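Local coordinates for protein putative alpha-L-fucosidase (Bacteroides thetaiotaomicron VPI-5482, PDB 3GZA) that probably hydrolyses alpha-L-fucosyl linkages of glycans, as a putative exported member of glycoside hydrolase family 29, at residues D109-V115 with L169-Y173; E223-V227 with A268-T272. All coordinates share one frame; numbering follows the deposited sequence.

Interaction 1 (D109-V115 with L169-Y173); sequences DIVRDFV and LCTRY
Tyr-173 is gripped on several sides by the N-cap and first turn of helix 110-121. At its far end, OH donates to Asp-109 OD2 at 2.6 Å, on the syn lone pair of that oxygen. Over one face lies Val-111 CG1, 3.9 Å from the ring centroid and 16° off its normal, a CH-pi contact. NH2 of Arg-112 overhangs the opposite face at the CE1 rim, 3.4 Å from Tyr-173 CE1, with the two planes 12° apart and the rest of the guanidinium beyond the ring. NH1 and NH2 of Arg-112 both donate end-on to Arg-172 O, at 3.0 and 2.9 Å, and this fork fixes the rotation of the guanidinium against the ring. Extended through chi1 and chi2, the Arg-112 chain bends at chi3 (-48°) to bring its end back toward the tyrosine.

The two helices, 110-121 and 148-171, belong to the TIM-barrel catalytic domain and flank strand 124-129, where Val-111 and Leu-169 both rest on Ile-127; Val-111 CG1 and Leu-169 CD2 also meet at 4.1 Å.

Asp-109 is positioned as the N-cap of helix 110-121: its OD1 accepts from Arg-112 N at 2.9 Å, from above the carboxylate plane. One carboxylate thus caps a helix and holds the tyrosine hydroxyl. Farther out, Arg-119 donates to Tyr-173 O, and the side chain of Arg-172 forms a salt bridge with Asp-92.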
ATOM      1  N   ASP A 109      -4.498  -7.341  15.278  1.00 23.79           N
ATOM      2  CA  ASP A 109      -4.682  -5.913  15.511  1.00 23.50           C
ATOM      3  C   ASP A 109      -3.975  -5.617  16.822  1.00 23.31           C
ATOM      4  O   ASP A 109      -4.495  -5.872  17.908  1.00 23.93           O
ATOM      5  CB  ASP A 109      -6.139  -5.552  15.557  1.00 22.53           C
ATOM      6  CG  ASP A 109      -6.350  -4.048  15.574  1.00 26.26           C
ATOM      7  OD1 ASP A 109      -5.519  -3.316  16.162  1.00 24.55           O
ATOM      8  OD2 ASP A 109      -7.385  -3.626  15.017  1.00 25.17           O
ATOM      9  N   ILE A 110      -2.737  -5.157  16.700  1.00 24.18           N
ATOM     10  CA  ILE A 110      -1.922  -4.948  17.866  1.00 24.52           C
ATOM     11  C   ILE A 110      -2.381  -3.705  18.625  1.00 25.64           C
ATOM     12  O   ILE A 110      -2.251  -3.666  19.841  1.00 25.32           O
ATOM     13  CB  ILE A 110      -0.444  -4.864  17.486  1.00 25.08           C
ATOM     14  CG1 ILE A 110      -0.013  -6.212  16.909  1.00 25.77           C
ATOM     15  CG2 ILE A 110       0.461  -4.495  18.715  1.00 25.69           C
ATOM     16  CD1 ILE A 110       1.401  -6.223  16.332  1.00 26.38           C
ATOM     17  N   VAL A 111      -2.942  -2.714  17.924  1.00 24.59           N
ATOM     18  CA  VAL A 111      -3.518  -1.553  18.611  1.00 24.66           C
ATOM     19  C   VAL A 111      -4.648  -2.032  19.531  1.00 26.04           C
ATOM     20  O   VAL A 111      -4.762  -1.595  20.687  1.00 25.56           O
ATOM     21  CB  VAL A 111      -3.993  -0.491  17.608  1.00 25.12           C
ATOM     22  CG1 VAL A 111      -4.733   0.636  18.359  1.00 24.64           C
ATOM     23  CG2 VAL A 111      -2.805   0.071  16.801  1.00 26.65           C
ATOM     24  N   ARG A 112      -5.469  -2.953  19.049  1.00 25.01           N
ATOM     25  CA  ARG A 112      -6.552  -3.488  19.876  1.00 24.88           C
ATOM     26  C   ARG A 112      -6.026  -4.268  21.080  1.00 25.13           C
ATOM     27  O   ARG A 112      -6.460  -4.094  22.212  1.00 25.34           O
ATOM     28  CB  ARG A 112      -7.495  -4.328  19.070  1.00 25.46           C
ATOM     29  CG  ARG A 112      -8.701  -4.673  19.933  1.00 24.71           C
ATOM     30  CD  ARG A 112      -9.925  -5.100  19.215  1.00 23.98           C
ATOM     31  NE  ARG A 112     -10.294  -4.239  18.120  1.00 25.69           N
ATOM     32  CZ  ARG A 112     -10.879  -3.031  18.251  1.00 24.60           C
ATOM     33  NH1 ARG A 112     -11.173  -2.531  19.436  1.00 25.96           N
ATOM     34  NH2 ARG A 112     -11.197  -2.346  17.159  1.00 25.79           N
ATOM     35  N   ASP A 113      -5.093  -5.175  20.812  1.00 24.50           N
ATOM     36  CA  ASP A 113      -4.484  -5.942  21.896  1.00 25.40           C
ATOM     37  C   ASP A 113      -3.976  -4.943  22.950  1.00 25.11           C
ATOM     38  O   ASP A 113      -4.208  -5.095  24.155  1.00 24.54           O
ATOM     39  CB  ASP A 113      -3.286  -6.721  21.387  1.00 25.04           C
ATOM     40  CG  ASP A 113      -3.621  -7.990  20.632  1.00 28.35           C
ATOM     41  OD1 ASP A 113      -4.752  -8.213  20.186  1.00 27.06           O
ATOM     42  OD2 ASP A 113      -2.657  -8.764  20.478  1.00 30.84           O
ATOM     43  N   PHE A 114      -3.287  -3.919  22.482  1.00 25.22           N
ATOM     44  CA  PHE A 114      -2.635  -2.923  23.336  1.00 25.02           C
ATOM     45  C   PHE A 114      -3.561  -2.101  24.174  1.00 24.78           C
ATOM     46  O   PHE A 114      -3.374  -2.005  25.405  1.00 24.74           O
ATOM     47  CB  PHE A 114      -1.804  -2.000  22.447  1.00 25.06           C
ATOM     48  CG  PHE A 114      -1.021  -0.981  23.199  1.00 25.23           C
ATOM     49  CD1 PHE A 114       0.183  -1.301  23.734  1.00 26.04           C
ATOM     50  CD2 PHE A 114      -1.477   0.315  23.346  1.00 26.98           C
ATOM     51  CE1 PHE A 114       0.909  -0.380  24.456  1.00 26.19           C
ATOM     52  CE2 PHE A 114      -0.707   1.269  24.042  1.00 27.75           C
ATOM     53  CZ  PHE A 114       0.464   0.911  24.591  1.00 27.22           C
ATOM     54  N   VAL A 115      -4.617  -1.570  23.566  1.00 25.21           N
ATOM     55  CA  VAL A 115      -5.531  -0.764  24.362  1.00 25.22           C
ATOM     56  C   VAL A 115      -6.270  -1.644  25.362  1.00 24.71           C
ATOM     57  O   VAL A 115      -6.516  -1.244  26.516  1.00 24.62           O
ATOM     58  CB  VAL A 115      -6.520   0.065  23.524  1.00 24.44           C
ATOM     59  CG1 VAL A 115      -5.798   1.054  22.583  1.00 26.85           C
ATOM     60  CG2 VAL A 115      -7.484  -0.830  22.751  1.00 25.78           C
ATOM     61  N   LEU A 169      -8.623   5.221  14.234  1.00 23.79           N
ATOM     62  CA  LEU A 169      -7.963   5.109  15.539  1.00 25.27           C
ATOM     63  C   LEU A 169      -8.707   5.796  16.656  1.00 25.85           C
ATOM     64  O   LEU A 169      -8.665   5.338  17.811  1.00 24.85           O
ATOM     65  CB  LEU A 169      -6.511   5.536  15.429  1.00 25.74           C
ATOM     66  CG  LEU A 169      -5.647   4.620  14.542  1.00 25.32           C
ATOM     67  CD1 LEU A 169      -4.344   5.287  14.038  1.00 25.81           C
ATOM     68  CD2 LEU A 169      -5.354   3.211  15.190  1.00 26.05           C
ATOM     69  N   CYS A 170      -9.453   6.846  16.311  1.00 24.95           N
ATOM     70  CA  CYS A 170     -10.247   7.622  17.309  1.00 25.01           C
ATOM     71  C   CYS A 170     -11.655   7.119  17.514  1.00 24.80           C
ATOM     72  O   CYS A 170     -12.359   7.637  18.383  1.00 25.76           O
ATOM     73  CB  CYS A 170     -10.308   9.104  16.927  1.00 25.15           C
ATOM     74  SG  CYS A 170      -8.738  10.000  17.109  1.00 27.85           S
ATOM     75  N   THR A 171     -12.101   6.154  16.703  1.00 24.70           N
ATOM     76  CA  THR A 171     -13.479   5.658  16.814  1.00 24.12           C
ATOM     77  C   THR A 171     -13.615   4.186  17.158  1.00 24.30           C
ATOM     78  O   THR A 171     -14.687   3.789  17.612  1.00 25.13           O
ATOM     79  CB  THR A 171     -14.299   5.925  15.529  1.00 24.76           C
ATOM     80  OG1 THR A 171     -13.633   5.286  14.403  1.00 25.52           O
ATOM     81  CG2 THR A 171     -14.404   7.467  15.299  1.00 24.27           C
ATOM     82  N   ARG A 172     -12.573   3.401  16.969  1.00 24.16           N
ATOM     83  CA  ARG A 172     -12.733   1.952  17.129  1.00 25.22           C
ATOM     84  C   ARG A 172     -11.978   1.354  18.312  1.00 25.75           C
ATOM     85  O   ARG A 172     -12.026   0.139  18.478  1.00 26.59           O
ATOM     86  CB  ARG A 172     -12.217   1.271  15.858  1.00 25.83           C
ATOM     87  CG  ARG A 172     -12.917   1.657  14.605  1.00 26.04           C
ATOM     88  CD  ARG A 172     -12.244   1.031  13.392  1.00 27.28           C
ATOM     89  NE  ARG A 172     -12.913   1.417  12.151  1.00 28.18           N
ATOM     90  CZ  ARG A 172     -12.556   0.904  10.970  1.00 29.26           C
ATOM     91  NH1 ARG A 172     -11.556   0.046  10.889  1.00 30.62           N
ATOM     92  NH2 ARG A 172     -13.197   1.286   9.890  1.00 30.29           N
ATOM     93  N   TYR A 173     -11.321   2.194  19.126  1.00 26.11           N
ATOM     94  CA  TYR A 173     -10.448   1.707  20.190  1.00 25.36           C
ATOM     95  C   TYR A 173     -10.708   2.320  21.565  1.00 25.12           C
ATOM     96  O   TYR A 173      -9.833   2.274  22.427  1.00 25.94           O
ATOM     97  CB  TYR A 173      -8.984   1.877  19.770  1.00 26.18           C
ATOM     98  CG  TYR A 173      -8.675   1.084  18.515  1.00 25.54           C
ATOM     99  CD1 TYR A 173      -8.339  -0.257  18.541  1.00 26.25           C
ATOM    100  CD2 TYR A 173      -8.756   1.698  17.261  1.00 28.53           C
ATOM    101  CE1 TYR A 173      -8.113  -0.970  17.362  1.00 24.67           C
ATOM    102  CE2 TYR A 173      -8.539   1.009  16.099  1.00 27.21           C
ATOM    103  CZ  TYR A 173      -8.204  -0.346  16.144  1.00 25.98           C
ATOM    104  OH  TYR A 173      -8.053  -1.080  14.999  1.00 26.11           O
TER

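Interaction 2 (E223-V227 with A268-T272); sequences ETGTV and AMADT
Gly-225 and Asp-271 bring their CA atoms to 4.4 Å, the closest pair of CA atoms across loop 223-227 and strand 268-272. Gly-225 N donates to Asp-271 O at 2.9 Å, but the angle at hydrogen, 127°, makes this bond weak. The same carbonyl receives a CA-H...O contact from Glu-223, whose CA lies 3.1 Å from Asp-271 O. Beside it, Thr-272 CG2 packs against Gly-225 CA. A water strengthens the seam: it accepts from Asp-271 N at 3.0 Å, more weakly from Gly-225 N, and lies within donating distance of Thr-226 O.

Glu-223 and Asp-271 have their carboxylate planes nearly perpendicular (89°), and a second water donates to both, to Glu-223 OE2 at 2.8 Å and to Asp-271 OD2 at 2.6 Å. That bridge probably eases the closeness of two acidic groups. With CG placed between its backbone N and carbonyl carbon (chi1 66°), Asp-271 brings OD1 to 3.6 Å from Glu-223 CG. Farther along, Val-227 CG1 reaches Ala-268 CB at 4.1 Å and also packs on Ala-270.

Outside the pair, His-281 and Trp-283 bond Glu-223 OE1, Trp-219 bonds Asp-271 OD1, and a buffer molecule, probably from the crystallisation liquor, hydrogen-bonds Glu-223 OE2, which may mark a pocket. Strand 264-273 runs parallel to both 218-219 and 312-317 in the barrel sheet, while residues 223-227 lie in the loop joining strand 218-219 to strand 234-235.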
ATOM      1  N   GLU A 223      15.784  14.798  24.585  1.00 24.43           N
ATOM      2  CA  GLU A 223      15.372  13.426  24.870  1.00 24.38           C
ATOM      3  C   GLU A 223      16.267  12.861  25.996  1.00 23.48           C
ATOM      4  O   GLU A 223      16.589  11.677  26.011  1.00 24.83           O
ATOM      5  CB  GLU A 223      15.442  12.561  23.631  1.00 24.85           C
ATOM      6  CG  GLU A 223      14.499  13.060  22.541  1.00 25.64           C
ATOM      7  CD  GLU A 223      14.422  12.147  21.328  1.00 27.70           C
ATOM      8  OE1 GLU A 223      15.270  11.241  21.190  1.00 26.21           O
ATOM      9  OE2 GLU A 223      13.504  12.329  20.497  1.00 29.37           O
ATOM     10  N   THR A 224      16.580  13.701  26.975  1.00 23.93           N
ATOM     11  CA  THR A 224      17.389  13.319  28.132  1.00 23.75           C
ATOM     12  C   THR A 224      16.540  12.821  29.287  1.00 24.97           C
ATOM     13  O   THR A 224      17.095  12.391  30.295  1.00 26.38           O
ATOM     14  CB  THR A 224      18.177  14.515  28.680  1.00 24.80           C
ATOM     15  OG1 THR A 224      17.266  15.531  29.072  1.00 25.73           O
ATOM     16  CG2 THR A 224      19.207  15.045  27.619  1.00 25.74           C
ATOM     17  N   GLY A 225      15.222  12.888  29.159  1.00 24.03           N
ATOM     18  CA  GLY A 225      14.318  12.527  30.236  1.00 24.25           C
ATOM     19  C   GLY A 225      14.311  13.552  31.349  1.00 24.18           C
ATOM     20  O   GLY A 225      13.939  13.233  32.483  1.00 24.97           O
ATOM     21  N   THR A 226      14.691  14.788  31.017  1.00 25.10           N
ATOM     22  CA  THR A 226      14.707  15.905  31.970  1.00 24.93           C
ATOM     23  C   THR A 226      14.171  17.139  31.296  1.00 24.94           C
ATOM     24  O   THR A 226      14.022  17.186  30.077  1.00 24.37           O
ATOM     25  CB  THR A 226      16.121  16.260  32.467  1.00 26.32           C
ATOM     26  OG1 THR A 226      16.899  16.895  31.414  1.00 25.05           O
ATOM     27  CG2 THR A 226      16.842  15.053  32.982  1.00 24.55           C
ATOM     28  N   VAL A 227      13.840  18.112  32.122  1.00 23.88           N
ATOM     29  CA  VAL A 227      13.592  19.478  31.707  1.00 24.70           C
ATOM     30  C   VAL A 227      14.544  20.352  32.503  1.00 24.43           C
ATOM     31  O   VAL A 227      15.189  19.902  33.427  1.00 23.84           O
ATOM     32  CB  VAL A 227      12.125  19.909  31.911  1.00 24.63           C
ATOM     33  CG1 VAL A 227      11.190  19.149  30.975  1.00 24.62           C
ATOM     34  CG2 VAL A 227      11.660  19.767  33.397  1.00 24.48           C
ATOM     35  N   ALA A 268       4.942  20.878  30.308  1.00 23.93           N
ATOM     36  CA  ALA A 268       6.149  20.176  29.911  1.00 24.11           C
ATOM     37  C   ALA A 268       6.119  18.653  29.902  1.00 25.26           C
ATOM     38  O   ALA A 268       5.654  17.986  30.813  1.00 24.43           O
ATOM     39  CB  ALA A 268       7.332  20.649  30.781  1.00 25.40           C
HETATM   40  N   MSE A 269       6.655  18.120  28.836  1.00 24.86           N
HETATM   41  CA  MSE A 269       6.859  16.695  28.656  1.00 24.50           C
HETATM   42  C   MSE A 269       8.366  16.440  28.584  1.00 24.42           C
HETATM   43  O   MSE A 269       9.098  17.176  27.950  1.00 25.02           O
HETATM   44  CB  MSE A 269       6.236  16.230  27.354  1.00 25.47           C
HETATM   45  CG  MSE A 269       6.347  14.826  27.119  1.00 26.90           C
HETATM   46 SE   MSE A 269       7.807  14.301  25.911  0.75 26.68          SE
HETATM   47  CE  MSE A 269       6.880  14.645  24.270  1.00 25.73           C
ATOM     48  N   ALA A 270       8.837  15.426  29.311  1.00 24.81           N
ATOM     49  CA  ALA A 270      10.224  14.944  29.226  1.00 23.86           C
ATOM     50  C   ALA A 270      10.157  13.557  28.639  1.00 24.34           C
ATOM     51  O   ALA A 270       9.168  12.834  28.837  1.00 25.16           O
ATOM     52  CB  ALA A 270      10.883  14.897  30.614  1.00 22.68           C
ATOM     53  N   ASP A 271      11.165  13.164  27.853  1.00 23.66           N
ATOM     54  CA  ASP A 271      11.163  11.821  27.313  1.00 24.56           C
ATOM     55  C   ASP A 271      12.578  11.304  27.104  1.00 25.00           C
ATOM     56  O   ASP A 271      13.511  12.102  26.973  1.00 24.66           O
ATOM     57  CB  ASP A 271      10.295  11.655  26.041  1.00 24.29           C
ATOM     58  CG  ASP A 271      10.781  12.404  24.807  1.00 27.10           C
ATOM     59  OD1 ASP A 271      11.700  13.234  24.823  1.00 26.62           O
ATOM     60  OD2 ASP A 271      10.148  12.149  23.732  1.00 26.76           O
ATOM     61  N   THR A 272      12.683   9.980  27.096  1.00 24.61           N
ATOM     62  CA  THR A 272      13.962   9.338  26.848  1.00 24.67           C
ATOM     63  C   THR A 272      13.735   7.876  26.534  1.00 24.87           C
ATOM     64  O   THR A 272      12.854   7.258  27.062  1.00 25.07           O
ATOM     65  CB  THR A 272      14.905   9.414  28.072  1.00 26.22           C
ATOM     66  OG1 THR A 272      16.163   8.755  27.791  1.00 25.91           O
ATOM     67  CG2 THR A 272      14.289   8.785  29.352  1.00 26.41           C
TER
HETATM   68  O   HOH W   1      10.962  13.078  21.467  1.00 17.09           O
HETATM   69  O   HOH W   2      13.419  15.178  28.069  1.00 13.41           O

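Overall arrangement
Both contacts lie in the alpha-L-fucosidase TIM-barrel domain and come in series along the chain: interaction 1 closes at Tyr-173 before interaction 2 opens at Glu-223. Their centres are 26 Å apart and their nearest atoms about 14 Å, so they do not touch. Interaction 1 joins helices 110-121 and 148-171 on the outside of the barrel, against strand 124-129; interaction 2 lays a loop on strand 264-273. Both of these strands belong to the same curled sheet, connected from 124-129 through 75-79, 22-26 and 312-317 to 264-273. One contact thus packs the helical layer, whereas the other lies beside a bound buffer molecule, which may mark a pocket.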